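PDB 1J6U: UDP-N-acetylmuramate--L-alanine ligase from Thermotoga maritima, which catalyses the ATP-dependent joining of L-alanine to UDP-N-acetylmuramate, a cytoplasmic step in building the peptidoglycan of the bacterial cell wall. Local coordinates for residues E116-G121 with N183-T188; T216-T221 with I286-S291; G124-T129 with V167-E172. All blocks are in the same frame, centred on the assembly; numbering follows the deposited sequence.

Contact 1: residues E116-G121 with N183-T188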
# COMPACT_ATOMS: atom_id res chain seq x y z
N GLU A 116 -12.67 11.51 11.19
CA GLU A 116 -12.03 10.43 10.45
C GLU A 116 -11.99 10.45 8.93
O GLU A 116 -13.01 10.58 8.27
CB GLU A 116 -12.66 9.11 10.88
CG GLU A 116 -12.48 8.77 12.34
CD GLU A 116 -13.27 7.51 12.73
OE1 GLU A 116 -13.75 6.79 11.81
OE2 GLU A 116 -13.41 7.25 13.95
N PHE A 117 -10.78 10.29 8.38
CA PHE A 117 -10.60 10.21 6.95
C PHE A 117 -10.24 8.74 6.67
O PHE A 117 -9.17 8.26 7.04
CB PHE A 117 -9.45 11.10 6.48
CG PHE A 117 -9.73 12.58 6.58
CD1 PHE A 117 -9.69 13.23 7.82
CD2 PHE A 117 -9.93 13.35 5.44
CE1 PHE A 117 -9.84 14.60 7.92
CE2 PHE A 117 -10.08 14.73 5.54
CZ PHE A 117 -10.03 15.35 6.77
N ALA A 118 -11.15 8.02 6.04
CA ALA A 118 -10.93 6.64 5.68
C ALA A 118 -10.80 6.44 4.17
O ALA A 118 -11.47 7.11 3.34
CB ALA A 118 -12.06 5.77 6.22
N VAL A 119 -9.93 5.53 3.80
CA VAL A 119 -9.76 5.22 2.40
C VAL A 119 -9.87 3.72 2.29
O VAL A 119 -9.28 2.99 3.08
CB VAL A 119 -8.39 5.66 1.90
CG1 VAL A 119 -8.21 5.23 0.43
CG2 VAL A 119 -8.26 7.17 2.06
N THR A 120 -10.63 3.25 1.32
CA THR A 120 -10.75 1.81 1.13
C THR A 120 -10.83 1.59 -0.36
O THR A 120 -10.94 2.54 -1.13
CB THR A 120 -12.02 1.21 1.80
OG1 THR A 120 -11.92 -0.22 1.80
CG2 THR A 120 -13.26 1.58 1.00
N GLY A 121 -10.78 0.33 -0.78
CA GLY A 121 -10.85 0.03 -2.19
C GLY A 121 -9.98 -1.17 -2.55
O GLY A 121 -9.21 -1.66 -1.74
N ASN A 183 -16.09 10.00 8.83
CA ASN A 183 -16.73 11.24 8.40
C ASN A 183 -16.70 11.23 6.88
O ASN A 183 -17.72 11.48 6.21
CB ASN A 183 -15.92 12.47 8.85
CG ASN A 183 -15.94 12.68 10.35
OD1 ASN A 183 -15.43 11.86 11.13
ND2 ASN A 183 -16.53 13.79 10.77
N TYR A 184 -15.50 10.96 6.36
CA TYR A 184 -15.24 10.94 4.93
C TYR A 184 -14.62 9.61 4.55
O TYR A 184 -13.78 9.08 5.26
CB TYR A 184 -14.26 12.05 4.58
CG TYR A 184 -14.42 13.26 5.44
CD1 TYR A 184 -13.39 13.71 6.24
CD2 TYR A 184 -15.62 13.96 5.45
CE1 TYR A 184 -13.55 14.83 7.05
CE2 TYR A 184 -15.79 15.06 6.26
CZ TYR A 184 -14.76 15.50 7.05
OH TYR A 184 -14.96 16.59 7.84
N LEU A 185 -15.05 9.10 3.42
CA LEU A 185 -14.57 7.85 2.92
C LEU A 185 -14.30 7.95 1.41
O LEU A 185 -15.19 8.35 0.62
CB LEU A 185 -15.62 6.79 3.14
CG LEU A 185 -15.37 5.51 2.35
CD1 LEU A 185 -14.27 4.74 3.08
CD2 LEU A 185 -16.66 4.68 2.20
N ILE A 186 -13.07 7.62 1.00
CA ILE A 186 -12.77 7.54 -0.43
C ILE A 186 -12.80 6.04 -0.73
O ILE A 186 -12.24 5.22 0.02
CB ILE A 186 -11.37 8.04 -0.80
CG1 ILE A 186 -11.26 9.55 -0.66
CG2 ILE A 186 -11.06 7.63 -2.23
CD1 ILE A 186 -9.82 10.10 -0.94
N ILE A 187 -13.51 5.66 -1.78
CA ILE A 187 -13.56 4.26 -2.18
C ILE A 187 -12.90 4.34 -3.55
O ILE A 187 -13.52 4.81 -4.50
CB ILE A 187 -14.99 3.74 -2.40
CG1 ILE A 187 -15.81 3.85 -1.11
CG2 ILE A 187 -14.94 2.29 -2.88
CD1 ILE A 187 -17.28 3.38 -1.29
N THR A 188 -11.64 3.88 -3.64
CA THR A 188 -10.87 3.95 -4.90
C THR A 188 -11.52 3.18 -6.02
O THR A 188 -11.57 3.66 -7.16
CB THR A 188 -9.46 3.38 -4.73
OG1 THR A 188 -9.57 2.09 -4.14
CG2 THR A 188 -8.63 4.27 -3.84
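The backbone N of Glu116 donates to the side-chain OD1 of Asn183 at 2.8 Å, almost straight at 178°, although it approaches from well above the carbonyl plane of the amide. With CG anti to its own carbonyl carbon (chi1 -69°), Asn183 turns this oxygen toward the N of Glu116, where it stands in for the main-chain carbonyls that serve further along. The O of Glu116 is gripped in turn by the N of Tyr184 at 3.2 Å and, weakly, by the N of Asn183. From here strands 116-120 and 184-187 run parallel, zipped by Ala118 N to Tyr184 O at 2.9 Å, by Ile186 N to Ala118 O, by Thr120 N to Ile186 O, and by Thr188 N to Thr120 O.

One face of this ladder carries Phe117, Tyr184, Val119 and Ile186. Phe117 and Tyr184 extend side by side in an edge-to-face pair with planes 63° apart: CD1 of Tyr184 stands over the centre of the Phe117 ring, 3.5 Å from CE2 of Phe117. Asn183 CB lies over a face of the tyrosine ring, whose OH bonds to Glu115. Beyond the rings, Val119 and Ile186 meet helix 125-138. On the opposite face CD1 of Leu185 lodges between CB of Ala118 and CG2 of Thr120, whose OG1 turns to the O of Leu170 on the next strand.

At the C-terminal end, OG1 of Thr188 comes within 3.1 Å of CA of Gly121 and bonds to Asp123 O. A CB on Gly121 would collide with that hydroxyl, and the backbone angles also call for glycine. The bonding of two buried central strands thus runs straight into the beginning of the predicted ATP-binding loop, setting its first residue against Thr188.

Contact 2: residues T216-T221 with I286-S291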
# COMPACT_ATOMS: atom_id res chain seq x y z
N THR A 216 -21.40 7.26 6.52
CA THR A 216 -20.33 8.21 6.29
C THR A 216 -20.94 9.53 5.81
O THR A 216 -21.88 9.52 5.00
CB THR A 216 -19.37 7.67 5.20
OG1 THR A 216 -18.74 6.48 5.70
CG2 THR A 216 -18.30 8.68 4.86
N ASP A 217 -20.43 10.66 6.32
CA ASP A 217 -20.94 11.96 5.88
C ASP A 217 -20.68 12.26 4.41
O ASP A 217 -21.57 12.73 3.69
CB ASP A 217 -20.34 13.04 6.74
CG ASP A 217 -20.60 12.81 8.18
OD1 ASP A 217 -21.61 12.12 8.46
OD2 ASP A 217 -19.82 13.30 9.04
N LEU A 218 -19.47 11.99 3.94
CA LEU A 218 -19.15 12.24 2.55
C LEU A 218 -18.39 11.05 1.95
O LEU A 218 -17.37 10.61 2.47
CB LEU A 218 -18.34 13.52 2.45
CG LEU A 218 -17.87 14.02 1.08
CD1 LEU A 218 -19.06 14.48 0.28
CD2 LEU A 218 -16.88 15.16 1.28
N VAL A 219 -18.90 10.53 0.85
CA VAL A 219 -18.28 9.40 0.21
C VAL A 219 -17.73 9.84 -1.14
O VAL A 219 -18.45 10.44 -1.94
CB VAL A 219 -19.31 8.23 0.01
CG1 VAL A 219 -18.68 7.10 -0.79
CG2 VAL A 219 -19.76 7.68 1.36
N VAL A 220 -16.44 9.58 -1.38
CA VAL A 220 -15.88 9.93 -2.69
C VAL A 220 -15.79 8.60 -3.40
O VAL A 220 -15.36 7.58 -2.85
CB VAL A 220 -14.50 10.61 -2.62
CG1 VAL A 220 -13.93 10.72 -4.01
CG2 VAL A 220 -14.65 12.05 -2.05
N THR A 221 -16.16 8.62 -4.65
CA THR A 221 -16.21 7.40 -5.36
C THR A 221 -15.74 7.50 -6.80
O THR A 221 -15.78 8.59 -7.41
CB THR A 221 -17.65 6.91 -5.26
OG1 THR A 221 -17.65 5.58 -4.76
CG2 THR A 221 -18.38 7.02 -6.57
N ILE A 286 -8.24 15.24 -4.42
CA ILE A 286 -8.71 16.55 -4.79
C ILE A 286 -10.24 16.59 -4.57
O ILE A 286 -10.77 17.54 -4.02
CB ILE A 286 -8.39 16.78 -6.26
CG1 ILE A 286 -6.97 17.27 -6.38
CG2 ILE A 286 -9.35 17.80 -6.89
CD1 ILE A 286 -6.45 17.14 -7.81
N ALA A 287 -10.93 15.55 -5.01
CA ALA A 287 -12.36 15.50 -4.89
C ALA A 287 -12.78 15.59 -3.45
O ALA A 287 -13.74 16.29 -3.13
CB ALA A 287 -12.92 14.23 -5.54
N LEU A 288 -12.08 14.89 -2.57
CA LEU A 288 -12.46 14.92 -1.17
C LEU A 288 -12.30 16.33 -0.58
O LEU A 288 -13.24 16.90 -0.06
CB LEU A 288 -11.62 13.94 -0.36
CG LEU A 288 -11.82 14.03 1.16
CD1 LEU A 288 -13.21 13.53 1.48
CD2 LEU A 288 -10.81 13.22 1.90
N PHE A 289 -11.08 16.85 -0.65
CA PHE A 289 -10.77 18.16 -0.10
C PHE A 289 -11.52 19.35 -0.69
O PHE A 289 -11.86 20.30 0.04
CB PHE A 289 -9.26 18.37 -0.17
CG PHE A 289 -8.53 17.64 0.89
CD1 PHE A 289 -7.88 16.43 0.62
CD2 PHE A 289 -8.57 18.10 2.18
CE1 PHE A 289 -7.29 15.70 1.64
CE2 PHE A 289 -7.97 17.38 3.22
CZ PHE A 289 -7.33 16.18 2.95
N ASP A 290 -11.75 19.30 -1.99
CA ASP A 290 -12.50 20.32 -2.69
C ASP A 290 -13.93 20.22 -2.11
O ASP A 290 -14.54 21.20 -1.74
CB ASP A 290 -12.51 20.03 -4.19
CG ASP A 290 -12.90 21.25 -5.03
OD1 ASP A 290 -12.52 22.37 -4.66
OD2 ASP A 290 -13.57 21.10 -6.06
N SER A 291 -14.44 19.00 -2.00
CA SER A 291 -15.77 18.81 -1.48
C SER A 291 -15.90 19.35 -0.06
O SER A 291 -16.99 19.74 0.37
CB SER A 291 -16.14 17.34 -1.55
OG SER A 291 -16.60 17.02 -2.86
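Leu218 and Leu288 approach each other obliquely across the interface between strand 218-222 and helix 276-291, meeting by their methyl ends, CD2 of Leu218 to CD1 of Leu288, at 4.0 Å. Both leucines hold CG anti to the backbone N (chi1 180° in Leu218), which in Leu218 carries the branched end out from the sheet. Its CD2 methyl is shared: besides the leucine it presses on CB of Ser291 at 3.6 Å, so a single methyl bridges two residues on successive turns of the helix. The OG of Ser291 is turned back onto its own helix, where it makes a weak hydrogen bond to the O of Ala287.

Two residues along the strand, Val220 comes up on the same face and spreads its two branches over the preceding part of the helix. CG1 meets CB of Ala287 at 4.0 Å, methyl against methyl, whereas CG2 reaches the helix backbone itself, 3.7 Å from CA of Leu288. That same CG2 also lies 4.1 Å from CD1 of Leu288, so this one methyl of the leucine touches both strand residues. Val219, between them, points away from the helix and packs on Ile187 of the neighbouring strand.

The segment axes pass 8.7 Å apart at 149°, roughly antiparallel, with helix 276-291 packed on one face of the middle domain's mixed sheet as a layer of its alpha/beta architecture. On another side of the helix Asp290 forms a salt bridge with Lys261 and hydrogen bonds with the hydroxyls of Tyr243 and Tyr266. No hydrogen bond crosses between the two segments: the main chain of Leu218 and Val220 is bonded to Asn183, Leu185 and Ile187. Between these two segments the attachment is therefore apolar packing, and the helix's polar tie through Asp290 is made to other strands.

Contact 3: residues G124-T129 with V167-E172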
# COMPACT_ATOMS: atom_id res chain seq x y z
N GLY A 124 -5.18 1.10 -5.07
CA GLY A 124 -4.88 2.51 -4.88
C GLY A 124 -5.04 3.05 -3.47
O GLY A 124 -4.65 4.17 -3.13
N LYS A 125 -5.61 2.20 -2.65
CA LYS A 125 -5.92 2.50 -1.28
C LYS A 125 -4.79 3.06 -0.43
O LYS A 125 -4.95 4.09 0.23
CB LYS A 125 -6.52 1.22 -0.69
CG LYS A 125 -6.75 1.17 0.76
CD LYS A 125 -7.35 -0.19 1.09
CE LYS A 125 -6.45 -1.28 0.57
NZ LYS A 125 -7.14 -2.60 0.43
N THR A 126 -3.64 2.42 -0.47
CA THR A 126 -2.53 2.86 0.38
C THR A 126 -1.93 4.16 -0.08
O THR A 126 -1.61 5.03 0.75
CB THR A 126 -1.42 1.74 0.50
OG1 THR A 126 -2.03 0.50 0.88
CG2 THR A 126 -0.41 2.07 1.57
N THR A 127 -1.74 4.31 -1.39
CA THR A 127 -1.17 5.56 -1.91
C THR A 127 -2.15 6.72 -1.65
O THR A 127 -1.74 7.81 -1.21
CB THR A 127 -0.87 5.47 -3.44
OG1 THR A 127 0.32 4.71 -3.63
CG2 THR A 127 -0.66 6.87 -4.04
N THR A 128 -3.44 6.46 -1.91
CA THR A 128 -4.48 7.47 -1.70
C THR A 128 -4.48 7.89 -0.25
O THR A 128 -4.51 9.09 0.08
CB THR A 128 -5.84 6.94 -2.12
OG1 THR A 128 -5.83 6.72 -3.54
CG2 THR A 128 -6.96 7.94 -1.75
N THR A 129 -4.41 6.90 0.64
CA THR A 129 -4.34 7.21 2.06
C THR A 129 -3.11 8.03 2.40
O THR A 129 -3.17 8.95 3.22
CB THR A 129 -4.25 5.95 2.91
OG1 THR A 129 -5.32 5.06 2.58
CG2 THR A 129 -4.31 6.30 4.37
N VAL A 167 -6.37 9.64 9.92
CA VAL A 167 -6.43 9.14 8.55
C VAL A 167 -6.06 7.66 8.57
O VAL A 167 -5.03 7.27 9.15
CB VAL A 167 -5.37 9.85 7.63
CG1 VAL A 167 -5.65 9.54 6.18
CG2 VAL A 167 -5.36 11.32 7.87
N TYR A 168 -6.87 6.83 7.91
CA TYR A 168 -6.55 5.41 7.87
C TYR A 168 -7.09 4.69 6.65
O TYR A 168 -7.94 5.16 5.91
CB TYR A 168 -7.05 4.73 9.13
CG TYR A 168 -8.53 4.86 9.32
CD1 TYR A 168 -9.41 3.87 8.83
CD2 TYR A 168 -9.07 5.98 9.98
CE1 TYR A 168 -10.79 3.99 9.00
CE2 TYR A 168 -10.47 6.11 10.16
CZ TYR A 168 -11.31 5.11 9.68
OH TYR A 168 -12.64 5.21 9.92
N GLU A 169 -6.54 3.51 6.47
CA GLU A 169 -6.83 2.62 5.37
C GLU A 169 -7.82 1.56 5.87
O GLU A 169 -7.67 1.06 6.94
CB GLU A 169 -5.49 1.97 4.99
CG GLU A 169 -5.38 1.23 3.69
CD GLU A 169 -3.94 0.75 3.41
OE1 GLU A 169 -3.02 1.60 3.30
OE2 GLU A 169 -3.74 -0.49 3.32
N LEU A 170 -8.85 1.24 5.12
CA LEU A 170 -9.77 0.20 5.54
C LEU A 170 -9.63 -0.91 4.51
O LEU A 170 -9.78 -0.68 3.31
CB LEU A 170 -11.23 0.67 5.53
CG LEU A 170 -11.77 1.21 6.83
CD1 LEU A 170 -13.24 1.47 6.67
CD2 LEU A 170 -11.56 0.19 7.92
N ASP A 171 -9.34 -2.12 4.96
CA ASP A 171 -9.22 -3.20 4.00
C ASP A 171 -10.57 -3.83 3.70
O ASP A 171 -11.21 -4.43 4.57
CB ASP A 171 -8.26 -4.26 4.53
CG ASP A 171 -8.28 -5.50 3.70
OD1 ASP A 171 -8.25 -5.36 2.45
OD2 ASP A 171 -8.33 -6.61 4.29
N GLU A 172 -11.02 -3.70 2.46
CA GLU A 172 -12.30 -4.25 2.11
C GLU A 172 -12.25 -5.76 1.96
O GLU A 172 -13.11 -6.37 1.31
CB GLU A 172 -12.87 -3.59 0.84
CG GLU A 172 -11.92 -3.40 -0.36
CD GLU A 172 -11.38 -4.69 -0.94
OE1 GLU A 172 -10.54 -5.32 -0.27
OE2 GLU A 172 -11.81 -5.06 -2.07
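Lys125 lays its aliphatic chain across Glu169 at about a right angle, CG against CG at a close 3.2 Å. The chain leaves the helix with CG opposite the backbone N (chi1 171°) and stays extended through CD, which lies 3.3 Å from the O of Leu170; a bend at chi3 (55°) then turns CE and NZ toward Asp171. There NZ forms a long salt bridge with OD1 of Asp171, at 3.6 Å, and a hydrogen bond with the O of Gly121; OD1 of Asp171 is also bonded to Ser173. Were Lys125 replaced by an alanine, Asp171 would probably lose its charged partner, Gly121 O its donor, and Glu169 CG the hydrocarbon lying across it.

Beyond the lysine, the carboxylate of Glu169 lies against Thr126, whose OG1 is 2.8 Å from OE1 of Glu169; the same OE1 accepts from Gly148 N. One turn on, Thr129 and Val167 slide past each other, CG2 to CG1 at 3.9 Å, while OG1 of Thr129 bonds to the O of Lys125 at 2.6 Å.

Gly124, at the N-cap, Lys125, Thr126 and Thr127 belong to the predicted ATP site. The amine is thus tied to Gly121 O and Asp171 beside that loop, consistent with a P-loop lysine kept in place by the strand end.

All three contacts belong to the Mur ligase middle domain and share its mixed sheet, in which strands 166-170, 116-120, 184-187 and 218-222 lie in that order. Contact 1 joins the middle two; contact 3, about 7 Å away between centres, adds the helix that follows strand 116-120, and contact 2, about 8 Å from contact 1, adds helix 276-291. Contacts 2 and 3 do not touch, their centres being about 14 Å apart. Along the chain, contact 3 falls within the span bounded by contact 1, and contact 2 comes later. The example illustrates how a nucleotide-binding core is assembled: the predicted ATP-binding loop sits where contacts 1 and 3 meet.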